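Local coordinates for NEQ263 (PDB 5BN3), which probably binds nucleotide as the B-type subunit of an archaeal ATP synthase core, where it assembles with the alpha-chain subunit NeqA, at residues L125-P136 / I274-N285; L138-Q146 / N313-L321. All coordinates share one frame; numbering follows the deposited sequence.

Contact 1. Residues L125-P136 / I274-N285; sequences LKGQKIAIFSPP and ITLIPMLTMPGN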
ATOM      1  N   LEU B 125      11.535   4.817  36.856  1.00 29.89           N
ATOM      2  CA  LEU B 125      12.719   5.202  37.624  1.00 33.26           C
ATOM      3  C   LEU B 125      13.001   6.694  37.480  1.00 42.13           C
ATOM      4  O   LEU B 125      12.639   7.301  36.474  1.00 34.89           O
ATOM      5  CB  LEU B 125      13.941   4.384  37.186  1.00 34.82           C
ATOM      6  CG  LEU B 125      14.210   3.061  37.910  1.00 40.64           C
ATOM      7  CD1 LEU B 125      13.022   2.132  37.839  1.00 42.63           C
ATOM      8  CD2 LEU B 125      15.436   2.375  37.332  1.00 42.23           C
ATOM      9  N   LYS B 126      13.639   7.290  38.485  1.00 33.77           N
ATOM     10  CA  LYS B 126      13.934   8.722  38.441  1.00 32.10           C
ATOM     11  C   LYS B 126      14.978   9.029  37.371  1.00 29.10           C
ATOM     12  O   LYS B 126      16.085   8.480  37.387  1.00 33.45           O
ATOM     13  CB  LYS B 126      14.394   9.249  39.806  1.00 34.46           C
ATOM     14  CG  LYS B 126      14.322  10.771  39.920  1.00 39.00           C
ATOM     15  CD  LYS B 126      14.533  11.259  41.351  1.00 53.45           C
ATOM     16  CE  LYS B 126      15.993  11.191  41.760  1.00 56.56           C
ATOM     17  NZ  LYS B 126      16.218  11.800  43.102  1.00 65.82           N
ATOM     18  N   GLY B 127      14.615   9.903  36.435  1.00 30.76           N
ATOM     19  CA  GLY B 127      15.486  10.231  35.323  1.00 33.37           C
ATOM     20  C   GLY B 127      15.139   9.447  34.071  1.00 40.80           C
ATOM     21  O   GLY B 127      15.721   9.662  33.012  1.00 32.05           O
ATOM     22  N   GLN B 128      14.182   8.536  34.188  1.00 32.61           N
ATOM     23  CA  GLN B 128      13.782   7.721  33.044  1.00 36.45           C
ATOM     24  C   GLN B 128      12.864   8.499  32.102  1.00 32.03           C
ATOM     25  O   GLN B 128      12.142   9.409  32.524  1.00 32.48           O
ATOM     26  CB  GLN B 128      13.084   6.441  33.524  1.00 37.12           C
ATOM     27  CG  GLN B 128      12.852   5.383  32.449  1.00 32.31           C
ATOM     28  CD  GLN B 128      12.309   4.081  33.020  1.00 40.84           C
ATOM     29  OE1 GLN B 128      12.064   3.972  34.222  1.00 37.86           O
ATOM     30  NE2 GLN B 128      12.123   3.089  32.158  1.00 32.87           N
ATOM     31  N   LYS B 129      12.924   8.158  30.819  1.00 33.96           N
ATOM     32  CA  LYS B 129      11.945   8.646  29.863  1.00 32.31           C
ATOM     33  C   LYS B 129      11.070   7.469  29.444  1.00 30.03           C
ATOM     34  O   LYS B 129      11.567   6.451  28.954  1.00 31.03           O
ATOM     35  CB  LYS B 129      12.626   9.295  28.649  1.00 38.84           C
ATOM     36  CG  LYS B 129      13.727   8.453  28.019  1.00 39.50           C
ATOM     37  CD  LYS B 129      14.298   9.123  26.785  1.00 45.72           C
ATOM     38  CE  LYS B 129      15.294   8.219  26.086  1.00 32.84           C
ATOM     39  NZ  LYS B 129      16.540   8.014  26.867  1.00 47.83           N
ATOM     40  N   ILE B 130       9.768   7.594  29.666  1.00 32.64           N
ATOM     41  CA  ILE B 130       8.845   6.518  29.336  1.00 39.10           C
ATOM     42  C   ILE B 130       7.516   7.074  28.831  1.00 28.50           C
ATOM     43  O   ILE B 130       6.938   7.974  29.437  1.00 33.96           O
ATOM     44  CB  ILE B 130       8.645   5.562  30.536  1.00 41.87           C
ATOM     45  CG1 ILE B 130       7.595   4.499  30.220  1.00 38.45           C
ATOM     46  CG2 ILE B 130       8.248   6.335  31.772  1.00 53.95           C
ATOM     47  CD1 ILE B 130       7.796   3.220  31.008  1.00 52.12           C
ATOM     48  N   ALA B 131       7.046   6.546  27.705  1.00 26.89           N
ATOM     49  CA  ALA B 131       5.862   7.088  27.053  1.00 30.50           C
ATOM     50  C   ALA B 131       4.579   6.385  27.475  1.00 36.57           C
ATOM     51  O   ALA B 131       4.605   5.251  27.950  1.00 30.67           O
ATOM     52  CB  ALA B 131       6.020   7.020  25.549  1.00 34.62           C
ATOM     53  N   ILE B 132       3.455   7.072  27.304  1.00 28.61           N
ATOM     54  CA  ILE B 132       2.149   6.433  27.394  1.00 27.72           C
ATOM     55  C   ILE B 132       1.549   6.402  25.989  1.00 30.43           C
ATOM     56  O   ILE B 132       1.389   7.448  25.357  1.00 29.28           O
ATOM     57  CB  ILE B 132       1.204   7.192  28.351  1.00 25.79           C
ATOM     58  CG1 ILE B 132       1.788   7.236  29.768  1.00 30.19           C
ATOM     59  CG2 ILE B 132      -0.174   6.538  28.379  1.00 34.70           C
ATOM     60  CD1 ILE B 132       0.994   8.105  30.724  1.00 38.55           C
ATOM     61  N   PHE B 133       1.247   5.202  25.493  1.00 26.60           N
ATOM     62  CA  PHE B 133       0.609   5.041  24.188  1.00 23.54           C
ATOM     63  C   PHE B 133      -0.863   4.757  24.432  1.00 35.58           C
ATOM     64  O   PHE B 133      -1.197   3.868  25.218  1.00 33.39           O
ATOM     65  CB  PHE B 133       1.191   3.844  23.422  1.00 27.10           C
ATOM     66  CG  PHE B 133       2.614   4.025  22.957  1.00 34.69           C
ATOM     67  CD1 PHE B 133       3.312   5.199  23.196  1.00 33.80           C
ATOM     68  CD2 PHE B 133       3.249   3.006  22.260  1.00 30.66           C
ATOM     69  CE1 PHE B 133       4.624   5.346  22.759  1.00 31.99           C
ATOM     70  CE2 PHE B 133       4.556   3.146  21.821  1.00 34.34           C
ATOM     71  CZ  PHE B 133       5.244   4.319  22.073  1.00 30.44           C
ATOM     72  N   SER B 134      -1.746   5.484  23.759  1.00 28.71           N
ATOM     73  CA  SER B 134      -3.178   5.257  23.943  1.00 31.07           C
ATOM     74  C   SER B 134      -3.957   5.228  22.635  1.00 35.79           C
ATOM     75  O   SER B 134      -3.676   6.001  21.719  1.00 33.14           O
ATOM     76  CB  SER B 134      -3.783   6.308  24.882  1.00 34.57           C
ATOM     77  OG  SER B 134      -5.190   6.142  24.993  1.00 36.43           O
ATOM     78  N   PRO B 135      -4.940   4.321  22.546  1.00 35.68           N
ATOM     79  CA  PRO B 135      -5.950   4.397  21.488  1.00 31.49           C
ATOM     80  C   PRO B 135      -6.746   5.677  21.690  1.00 28.00           C
ATOM     81  O   PRO B 135      -6.803   6.172  22.819  1.00 29.38           O
ATOM     82  CB  PRO B 135      -6.854   3.191  21.775  1.00 38.04           C
ATOM     83  CG  PRO B 135      -6.018   2.259  22.603  1.00 39.86           C
ATOM     84  CD  PRO B 135      -5.120   3.141  23.414  1.00 33.16           C
ATOM     85  N   PRO B 136      -7.340   6.223  20.619  1.00 35.57           N
ATOM     86  CA  PRO B 136      -8.197   7.401  20.797  1.00 35.78           C
ATOM     87  C   PRO B 136      -9.323   7.116  21.789  1.00 36.06           C
ATOM     88  O   PRO B 136      -9.887   6.020  21.767  1.00 38.77           O
ATOM     89  CB  PRO B 136      -8.787   7.611  19.401  1.00 36.59           C
ATOM     90  CG  PRO B 136      -7.764   7.045  18.477  1.00 37.22           C
ATOM     91  CD  PRO B 136      -7.182   5.859  19.200  1.00 33.57           C
ATOM     92  N   ILE B 274      15.766  14.791  35.211  1.00 32.05           N
ATOM     93  CA  ILE B 274      14.547  15.062  34.460  1.00 30.34           C
ATOM     94  C   ILE B 274      13.853  13.744  34.148  1.00 30.79           C
ATOM     95  O   ILE B 274      14.359  12.934  33.366  1.00 30.57           O
ATOM     96  CB  ILE B 274      14.833  15.793  33.133  1.00 34.40           C
ATOM     97  CG1 ILE B 274      15.433  17.177  33.397  1.00 36.38           C
ATOM     98  CG2 ILE B 274      13.557  15.931  32.315  1.00 33.24           C
ATOM     99  CD1 ILE B 274      15.795  17.936  32.132  1.00 38.04           C
ATOM    100  N   THR B 275      12.702  13.520  34.776  1.00 34.16           N
ATOM    101  CA  THR B 275      11.870  12.369  34.444  1.00 36.11           C
ATOM    102  C   THR B 275      10.848  12.811  33.399  1.00 30.69           C
ATOM    103  O   THR B 275      10.098  13.767  33.612  1.00 32.23           O
ATOM    104  CB  THR B 275      11.163  11.793  35.687  1.00 40.14           C
ATOM    105  OG1 THR B 275      12.146  11.418  36.661  1.00 35.29           O
ATOM    106  CG2 THR B 275      10.343  10.568  35.315  1.00 37.74           C
ATOM    107  N   LEU B 276      10.827  12.119  32.265  1.00 31.59           N
ATOM    108  CA  LEU B 276      10.049  12.570  31.117  1.00 36.14           C
ATOM    109  C   LEU B 276       8.983  11.559  30.716  1.00 29.79           C
ATOM    110  O   LEU B 276       9.278  10.386  30.495  1.00 29.89           O
ATOM    111  CB  LEU B 276      10.986  12.852  29.937  1.00 30.98           C
ATOM    112  CG  LEU B 276      10.366  13.283  28.610  1.00 35.73           C
ATOM    113  CD1 LEU B 276       9.545  14.535  28.804  1.00 37.77           C
ATOM    114  CD2 LEU B 276      11.448  13.519  27.571  1.00 32.01           C
ATOM    115  N   ILE B 277       7.741  12.022  30.628  1.00 30.45           N
ATOM    116  CA  ILE B 277       6.639  11.168  30.197  1.00 31.38           C
ATOM    117  C   ILE B 277       5.915  11.779  28.996  1.00 31.33           C
ATOM    118  O   ILE B 277       5.014  12.605  29.155  1.00 29.98           O
ATOM    119  CB  ILE B 277       5.640  10.910  31.346  1.00 36.72           C
ATOM    120  CG1 ILE B 277       6.362  10.295  32.551  1.00 39.15           C
ATOM    121  CG2 ILE B 277       4.518   9.994  30.888  1.00 36.04           C
ATOM    122  CD1 ILE B 277       5.465  10.034  33.747  1.00 41.38           C
ATOM    123  N   PRO B 278       6.329  11.387  27.781  1.00 28.97           N
ATOM    124  CA  PRO B 278       5.645  11.830  26.563  1.00 29.88           C
ATOM    125  C   PRO B 278       4.383  11.006  26.371  1.00 36.68           C
ATOM    126  O   PRO B 278       4.411   9.795  26.578  1.00 35.88           O
ATOM    127  CB  PRO B 278       6.646  11.494  25.447  1.00 30.81           C
ATOM    128  CG  PRO B 278       7.935  11.118  26.143  1.00 42.49           C
ATOM    129  CD  PRO B 278       7.524  10.584  27.476  1.00 30.84           C
ATOM    130  N   MET B 279       3.287  11.647  25.991  1.00 29.38           N
ATOM    131  CA  MET B 279       2.040  10.932  25.764  1.00 31.67           C
ATOM    132  C   MET B 279       1.636  11.076  24.309  1.00 32.19           C
ATOM    133  O   MET B 279       1.774  12.153  23.723  1.00 28.33           O
ATOM    134  CB  MET B 279       0.937  11.485  26.664  1.00 32.58           C
ATOM    135  CG  MET B 279       1.154  11.245  28.147  1.00 43.61           C
ATOM    136  SD  MET B 279      -0.066  12.134  29.126  1.00 50.02           S
ATOM    137  CE  MET B 279       0.702  13.746  29.221  1.00 51.97           C
ATOM    138  N   LEU B 280       1.144   9.990  23.721  1.00 25.97           N
ATOM    139  CA  LEU B 280       0.667  10.045  22.343  1.00 27.78           C
ATOM    140  C   LEU B 280      -0.549   9.167  22.087  1.00 39.56           C
ATOM    141  O   LEU B 280      -0.756   8.148  22.753  1.00 30.14           O
ATOM    142  CB  LEU B 280       1.793   9.719  21.351  1.00 31.63           C
ATOM    143  CG  LEU B 280       2.510   8.369  21.416  1.00 36.90           C
ATOM    144  CD1 LEU B 280       1.791   7.316  20.590  1.00 38.49           C
ATOM    145  CD2 LEU B 280       3.946   8.515  20.937  1.00 39.51           C
ATOM    146  N   THR B 281      -1.357   9.588  21.122  1.00 33.67           N
ATOM    147  CA  THR B 281      -2.470   8.787  20.645  1.00 40.96           C
ATOM    148  C   THR B 281      -1.966   7.960  19.473  1.00 35.83           C
ATOM    149  O   THR B 281      -1.373   8.506  18.539  1.00 40.46           O
ATOM    150  CB  THR B 281      -3.632   9.681  20.175  1.00 47.79           C
ATOM    151  OG1 THR B 281      -4.107  10.470  21.275  1.00 41.66           O
ATOM    152  CG2 THR B 281      -4.772   8.836  19.637  1.00 42.18           C
ATOM    153  N   MET B 282      -2.167   6.647  19.528  1.00 27.66           N
ATOM    154  CA  MET B 282      -1.844   5.782  18.397  1.00 27.19           C
ATOM    155  C   MET B 282      -2.996   5.877  17.409  1.00 36.21           C
ATOM    156  O   MET B 282      -4.063   5.322  17.669  1.00 32.56           O
ATOM    157  CB  MET B 282      -1.684   4.328  18.857  1.00 30.67           C
ATOM    158  CG  MET B 282      -0.612   4.106  19.914  1.00 35.48           C
ATOM    159  SD  MET B 282      -0.425   2.367  20.384  1.00 37.02           S
ATOM    160  CE  MET B 282      -1.852   2.139  21.454  1.00 36.34           C
ATOM    161  N   PRO B 283      -2.784   6.577  16.277  1.00 32.93           N
ATOM    162  CA  PRO B 283      -3.837   6.930  15.311  1.00 32.61           C
ATOM    163  C   PRO B 283      -4.969   5.898  15.175  1.00 54.13           C
ATOM    164  O   PRO B 283      -5.963   6.039  15.885  1.00 89.66           O
ATOM    165  CB  PRO B 283      -3.055   7.116  14.010  1.00 37.03           C
ATOM    166  CG  PRO B 283      -1.755   7.720  14.492  1.00 42.91           C
ATOM    167  CD  PRO B 283      -1.452   7.005  15.803  1.00 35.94           C
ATOM    168  N   GLY B 284      -4.825   4.877  14.336  1.00 46.03           N
ATOM    169  CA  GLY B 284      -5.880   3.866  14.198  1.00 50.00           C
ATOM    170  C   GLY B 284      -5.791   2.770  15.257  1.00 34.10           C
ATOM    171  O   GLY B 284      -6.074   1.608  14.961  1.00 39.15           O
ATOM    172  N   ASN B 285      -5.406   3.136  16.478  1.00 31.96           N
ATOM    173  CA  ASN B 285      -5.035   2.155  17.503  1.00 38.45           C
ATOM    174  C   ASN B 285      -4.003   1.175  16.940  1.00 42.70           C
ATOM    175  O   ASN B 285      -4.060  -0.032  17.184  1.00 33.62           O
ATOM    176  CB  ASN B 285      -6.268   1.422  18.054  1.00 36.19           C
ATOM    177  CG  ASN B 285      -5.959   0.620  19.306  1.00 43.58           C
ATOM    178  OD1 ASN B 285      -4.958   0.862  19.982  1.00 39.59           O
ATOM    179  ND2 ASN B 285      -6.816  -0.344  19.615  1.00 34.51           N
TER
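F133 and L280 lie side by side on one face of a parallel strand pair, with L280 CD1 3.7 Å from F133 CD1 and L280 CD2 against CE1. The leucine takes the hindered rotamer, CG between backbone N and carbonyl carbon (chi1 59°), which turns both its methyls toward the CD1-CE1 side of the phenyl group. M282 crosses F133 at about a right angle: its SD touches F133 CB and sits 5.2 Å from the ring centroid in an oblique Met-aromatic contact. On the opposite face I132 packs on M279 and I277, I132 CD1 reaching I277 CG2 at 4.0 Å, and M140 of helix 140-151 closes over this layer.

Between the faces runs the backbone ladder. I132 N binds P278 O, I132 O receives L280 N, S134 N binds L280 O, and S134 O takes M282 N at 2.7 Å. Farther back, where L125 to Q128 form a type II turn, G127 N donates almost straight (172°) to T275 OG1 at 2.9 Å.

Toward the C-terminal ends of the strands the contact opens to solvent: P136, T281 and N285 are partly exposed, P136 CG resting on T281 CG2, while P135 stays buried, its CG 3.2 Å from N285 OD1. T281 OG1 turns elsewhere, to D227.

The chemistry is thus that of a parallel pair held by backbone bonds between largely apolar layers, its T281-P136 end meeting Y423 and R396 of the neighbouring alpha chain.

Contact 2. Residues L138-Q146 / N313-L321; sequences LPMERLALQ and NIYPPIDLL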
ATOM      1  N   LEU B 138      -9.306   6.722  25.117  1.00 38.45           N
ATOM      2  CA  LEU B 138      -8.968   6.078  26.387  1.00 33.73           C
ATOM      3  C   LEU B 138      -8.385   7.077  27.396  1.00 44.58           C
ATOM      4  O   LEU B 138      -7.786   8.079  27.001  1.00 38.66           O
ATOM      5  CB  LEU B 138      -8.026   4.886  26.152  1.00 35.79           C
ATOM      6  CG  LEU B 138      -8.750   3.538  26.030  1.00 46.40           C
ATOM      7  CD1 LEU B 138      -9.707   3.519  24.844  1.00 40.96           C
ATOM      8  CD2 LEU B 138      -7.772   2.380  25.933  1.00 36.46           C
ATOM      9  N   PRO B 139      -8.570   6.812  28.705  1.00 44.39           N
ATOM     10  CA  PRO B 139      -8.204   7.779  29.750  1.00 41.95           C
ATOM     11  C   PRO B 139      -6.701   7.926  29.992  1.00 46.78           C
ATOM     12  O   PRO B 139      -6.239   7.721  31.120  1.00 35.48           O
ATOM     13  CB  PRO B 139      -8.873   7.203  31.002  1.00 37.98           C
ATOM     14  CG  PRO B 139      -8.915   5.737  30.750  1.00 41.15           C
ATOM     15  CD  PRO B 139      -9.185   5.599  29.278  1.00 45.98           C
ATOM     16  N   MET B 140      -5.957   8.293  28.956  1.00 35.62           N
ATOM     17  CA  MET B 140      -4.521   8.521  29.068  1.00 35.76           C
ATOM     18  C   MET B 140      -4.212   9.718  29.969  1.00 28.10           C
ATOM     19  O   MET B 140      -3.207   9.726  30.686  1.00 30.70           O
ATOM     20  CB  MET B 140      -3.930   8.729  27.671  1.00 37.77           C
ATOM     21  CG  MET B 140      -2.479   9.169  27.638  1.00 53.39           C
ATOM     22  SD  MET B 140      -1.841   9.251  25.950  1.00 56.04           S
ATOM     23  CE  MET B 140      -3.065  10.308  25.178  1.00 44.88           C
ATOM     24  N   GLU B 141      -5.085  10.721  29.935  1.00 36.79           N
ATOM     25  CA  GLU B 141      -4.889  11.928  30.730  1.00 45.75           C
ATOM     26  C   GLU B 141      -5.026  11.648  32.222  1.00 38.08           C
ATOM     27  O   GLU B 141      -4.216  12.121  33.021  1.00 37.22           O
ATOM     28  CB  GLU B 141      -5.872  13.024  30.304  1.00 40.16           C
ATOM     29  CG  GLU B 141      -5.782  13.422  28.836  1.00 48.16           C
ATOM     30  CD  GLU B 141      -6.625  12.540  27.934  1.00 69.97           C
ATOM     31  OE1 GLU B 141      -7.307  11.626  28.449  1.00 50.21           O
ATOM     32  OE2 GLU B 141      -6.609  12.759  26.704  1.00 57.72           O
ATOM     33  N   ARG B 142      -6.048  10.884  32.597  1.00 35.31           N
ATOM     34  CA  ARG B 142      -6.229  10.486  33.991  1.00 37.23           C
ATOM     35  C   ARG B 142      -5.025   9.709  34.511  1.00 36.07           C
ATOM     36  O   ARG B 142      -4.596   9.911  35.644  1.00 37.56           O
ATOM     37  CB  ARG B 142      -7.507   9.657  34.165  1.00 43.35           C
ATOM     38  CG  ARG B 142      -8.787  10.452  33.975  1.00 62.16           C
ATOM     39  CD  ARG B 142      -9.880  10.019  34.947  1.00 70.13           C
ATOM     40  NE  ARG B 142     -10.372   8.671  34.681  1.00 80.90           N
ATOM     41  CZ  ARG B 142     -11.372   8.388  33.850  1.00 84.61           C
ATOM     42  NH1 ARG B 142     -11.988   9.361  33.192  1.00 74.23           N
ATOM     43  NH2 ARG B 142     -11.754   7.131  33.676  1.00 72.69           N
ATOM     44  N   LEU B 143      -4.476   8.829  33.678  1.00 33.55           N
ATOM     45  CA  LEU B 143      -3.320   8.027  34.077  1.00 30.45           C
ATOM     46  C   LEU B 143      -2.101   8.899  34.359  1.00 41.91           C
ATOM     47  O   LEU B 143      -1.407   8.698  35.352  1.00 34.52           O
ATOM     48  CB  LEU B 143      -2.985   6.986  33.004  1.00 36.40           C
ATOM     49  CG  LEU B 143      -1.769   6.111  33.325  1.00 40.40           C
ATOM     50  CD1 LEU B 143      -1.989   5.342  34.619  1.00 35.43           C
ATOM     51  CD2 LEU B 143      -1.454   5.155  32.188  1.00 32.96           C
ATOM     52  N   ALA B 144      -1.850   9.870  33.487  1.00 34.79           N
ATOM     53  CA  ALA B 144      -0.711  10.769  33.652  1.00 34.53           C
ATOM     54  C   ALA B 144      -0.846  11.608  34.916  1.00 28.58           C
ATOM     55  O   ALA B 144       0.134  11.838  35.626  1.00 35.19           O
ATOM     56  CB  ALA B 144      -0.587  11.671  32.451  1.00 38.63           C
ATOM     57  N   LEU B 145      -2.063  12.076  35.176  1.00 31.09           N
ATOM     58  CA  LEU B 145      -2.347  12.896  36.350  1.00 34.85           C
ATOM     59  C   LEU B 145      -2.216  12.102  37.643  1.00 39.83           C
ATOM     60  O   LEU B 145      -1.717  12.616  38.644  1.00 41.07           O
ATOM     61  CB  LEU B 145      -3.747  13.508  36.248  1.00 36.80           C
ATOM     62  CG  LEU B 145      -3.894  14.651  35.244  1.00 45.18           C
ATOM     63  CD1 LEU B 145      -5.338  15.112  35.141  1.00 40.62           C
ATOM     64  CD2 LEU B 145      -3.005  15.797  35.666  1.00 44.93           C
ATOM     65  N   GLN B 146      -2.665  10.851  37.625  1.00 38.41           N
ATOM     66  CA  GLN B 146      -2.546   9.990  38.799  1.00 36.46           C
ATOM     67  C   GLN B 146      -1.077   9.688  39.096  1.00 45.31           C
ATOM     68  O   GLN B 146      -0.675   9.595  40.257  1.00 40.09           O
ATOM     69  CB  GLN B 146      -3.348   8.693  38.611  1.00 34.61           C
ATOM     70  CG  GLN B 146      -3.361   7.800  39.848  1.00 36.87           C
ATOM     71  CD  GLN B 146      -4.317   6.626  39.728  1.00 44.10           C
ATOM     72  OE1 GLN B 146      -4.928   6.412  38.683  1.00 34.83           O
ATOM     73  NE2 GLN B 146      -4.451   5.861  40.808  1.00 34.93           N
ATOM     74  N   ASN B 313     -14.553  -2.222  31.503  1.00 36.72           N
ATOM     75  CA  ASN B 313     -14.623  -1.261  32.605  1.00 44.12           C
ATOM     76  C   ASN B 313     -13.436  -1.386  33.562  1.00 45.68           C
ATOM     77  O   ASN B 313     -13.593  -1.283  34.780  1.00 44.53           O
ATOM     78  CB  ASN B 313     -15.952  -1.385  33.363  1.00 50.90           C
ATOM     79  CG  ASN B 313     -16.300  -0.137  34.152  1.00 56.84           C
ATOM     80  OD1 ASN B 313     -15.963   0.980  33.756  1.00 47.84           O
ATOM     81  ND2 ASN B 313     -16.981  -0.323  35.276  1.00 48.07           N
ATOM     82  N   ILE B 314     -12.250  -1.607  33.004  1.00 38.35           N
ATOM     83  CA  ILE B 314     -11.031  -1.655  33.804  1.00 38.88           C
ATOM     84  C   ILE B 314     -10.251  -0.350  33.666  1.00 48.61           C
ATOM     85  O   ILE B 314      -9.788  -0.015  32.574  1.00 37.50           O
ATOM     86  CB  ILE B 314     -10.107  -2.819  33.380  1.00 42.00           C
ATOM     87  CG1 ILE B 314     -10.849  -4.157  33.442  1.00 46.71           C
ATOM     88  CG2 ILE B 314      -8.855  -2.850  34.249  1.00 35.67           C
ATOM     89  CD1 ILE B 314     -11.338  -4.531  34.821  1.00 51.60           C
ATOM     90  N   TYR B 315     -10.135   0.394  34.764  1.00 35.31           N
ATOM     91  CA  TYR B 315      -9.174   1.491  34.853  1.00 36.62           C
ATOM     92  C   TYR B 315      -8.140   1.148  35.920  1.00 38.76           C
ATOM     93  O   TYR B 315      -8.493   0.668  36.997  1.00 43.17           O
ATOM     94  CB  TYR B 315      -9.841   2.839  35.184  1.00 38.90           C
ATOM     95  CG  TYR B 315      -8.821   3.940  35.412  1.00 48.29           C
ATOM     96  CD1 TYR B 315      -8.303   4.186  36.680  1.00 37.53           C
ATOM     97  CD2 TYR B 315      -8.350   4.710  34.356  1.00 41.75           C
ATOM     98  CE1 TYR B 315      -7.355   5.165  36.888  1.00 33.98           C
ATOM     99  CE2 TYR B 315      -7.403   5.696  34.559  1.00 36.46           C
ATOM    100  CZ  TYR B 315      -6.911   5.921  35.825  1.00 44.47           C
ATOM    101  OH  TYR B 315      -5.967   6.902  36.030  1.00 39.24           O
ATOM    102  N   PRO B 316      -6.855   1.392  35.628  1.00 37.04           N
ATOM    103  CA  PRO B 316      -6.365   1.871  34.331  1.00 39.38           C
ATOM    104  C   PRO B 316      -6.192   0.722  33.347  1.00 39.22           C
ATOM    105  O   PRO B 316      -5.727  -0.348  33.737  1.00 42.35           O
ATOM    106  CB  PRO B 316      -5.009   2.484  34.680  1.00 41.04           C
ATOM    107  CG  PRO B 316      -4.550   1.703  35.871  1.00 38.36           C
ATOM    108  CD  PRO B 316      -5.789   1.346  36.645  1.00 37.26           C
ATOM    109  N   PRO B 317      -6.559   0.942  32.075  1.00 35.69           N
ATOM    110  CA  PRO B 317      -6.583  -0.140  31.085  1.00 32.22           C
ATOM    111  C   PRO B 317      -5.202  -0.455  30.516  1.00 38.59           C
ATOM    112  O   PRO B 317      -5.018  -0.425  29.297  1.00 34.43           O
ATOM    113  CB  PRO B 317      -7.491   0.423  29.993  1.00 36.98           C
ATOM    114  CG  PRO B 317      -7.240   1.900  30.047  1.00 40.52           C
ATOM    115  CD  PRO B 317      -6.986   2.231  31.498  1.00 40.24           C
ATOM    116  N   ILE B 318      -4.255  -0.782  31.390  1.00 33.39           N
ATOM    117  CA  ILE B 318      -2.879  -1.050  30.982  1.00 31.78           C
ATOM    118  C   ILE B 318      -2.649  -2.494  30.528  1.00 38.02           C
ATOM    119  O   ILE B 318      -2.909  -3.442  31.275  1.00 34.79           O
ATOM    120  CB  ILE B 318      -1.891  -0.712  32.121  1.00 37.08           C
ATOM    121  CG1 ILE B 318      -1.877   0.798  32.372  1.00 36.94           C
ATOM    122  CG2 ILE B 318      -0.493  -1.197  31.788  1.00 35.54           C
ATOM    123  CD1 ILE B 318      -0.941   1.229  33.484  1.00 41.25           C
ATOM    124  N   ASP B 319      -2.162  -2.649  29.299  1.00 32.12           N
ATOM    125  CA  ASP B 319      -1.750  -3.951  28.779  1.00 35.96           C
ATOM    126  C   ASP B 319      -0.430  -4.340  29.440  1.00 43.73           C
ATOM    127  O   ASP B 319       0.615  -3.760  29.142  1.00 34.18           O
ATOM    128  CB  ASP B 319      -1.592  -3.877  27.253  1.00 39.78           C
ATOM    129  CG  ASP B 319      -1.402  -5.242  26.604  1.00 38.57           C
ATOM    130  OD1 ASP B 319      -0.655  -6.088  27.147  1.00 37.72           O
ATOM    131  OD2 ASP B 319      -1.997  -5.469  25.528  1.00 44.49           O
ATOM    132  N   LEU B 320      -0.483  -5.321  30.338  1.00 36.91           N
ATOM    133  CA  LEU B 320       0.686  -5.720  31.124  1.00 33.71           C
ATOM    134  C   LEU B 320       1.820  -6.289  30.280  1.00 30.93           C
ATOM    135  O   LEU B 320       2.983  -6.237  30.680  1.00 35.44           O
ATOM    136  CB  LEU B 320       0.290  -6.746  32.193  1.00 43.90           C
ATOM    137  CG  LEU B 320      -0.383  -6.230  33.464  1.00 49.43           C
ATOM    138  CD1 LEU B 320      -0.704  -7.379  34.406  1.00 42.83           C
ATOM    139  CD2 LEU B 320       0.513  -5.225  34.155  1.00 41.24           C
ATOM    140  N   LEU B 321       1.484  -6.828  29.114  1.00 30.16           N
ATOM    141  CA  LEU B 321       2.472  -7.520  28.294  1.00 35.70           C
ATOM    142  C   LEU B 321       3.045  -6.653  27.172  1.00 36.48           C
ATOM    143  O   LEU B 321       4.214  -6.791  26.814  1.00 35.38           O
ATOM    144  CB  LEU B 321       1.890  -8.828  27.751  1.00 40.82           C
ATOM    145  CG  LEU B 321       1.538  -9.824  28.858  1.00 40.30           C
ATOM    146  CD1 LEU B 321       0.946 -11.104  28.302  1.00 49.75           C
ATOM    147  CD2 LEU B 321       2.776 -10.129  29.664  1.00 37.10           C
TER
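The start of the helix that follows strand 131-134 of the nucleotide-binding domain, where a P-loop would lead into its helix, meets a proline-rich loop here, and Y315 is the hub. Its hydroxyl donates to Q146 OE1 at 2.9 Å, arriving in the plane of the amide carbonyl. Amide and phenol are nearly coplanar, 10° apart, so the oxygen approaches the ring at its edge, 3.3 Å from Y315 CE1. Two torsions set up the meeting: CG lies opposite the backbone N in both Y315 (chi1 174°) and Q146 (chi1 -175°), and the glutamine then runs out straight. The other end of that amide, NE2, makes weak hydrogen bonds to D387 O and E390 O.

P139, the N-cap residue, brings CG up to the same ring's edge at 3.8 Å from Y315 CD2. R142 hangs NE over one face; its guanidinium is far enough off that any cation-pi attraction is weak. The P316 ring follows a cis peptide bond, and its CB covers a face of the phenol while also meeting L143 CD1 at 4.2 Å. L143 sends its second methyl, CD2, across to I318 CD1, and L138 CD2 slides past P317 CG.

Y315 and cis-P316 thus pack on the helix's first turns, and P317 on L138 and P139 just before it: in this P-loop NTPase-type fold, the N-terminal part of the helix after strand 131-134 rests against the loop leading to strand 324-325.

Overall arrangement
From the N-terminal side, the chain runs through 125-136 on strand 131-134, turns at once into 138-146 and the helix 140-151, and then builds the intervening strands and helices of the nucleotide-binding domain. It returns as strand 273-281, where contact 1 closes a loop of 137 residues. Only after helices 290-296 and 307-311 does 313-321 come back to close contact 2, across 166 residues. The two closures cross rather than nest. They also touch: M279 SD lies 3.4 Å from A144 CB, and M140 sits on I132. Contact 1 thus joins neighbouring sheet strands, while contact 2 ties the overlying helix to the loop before strand 324-325.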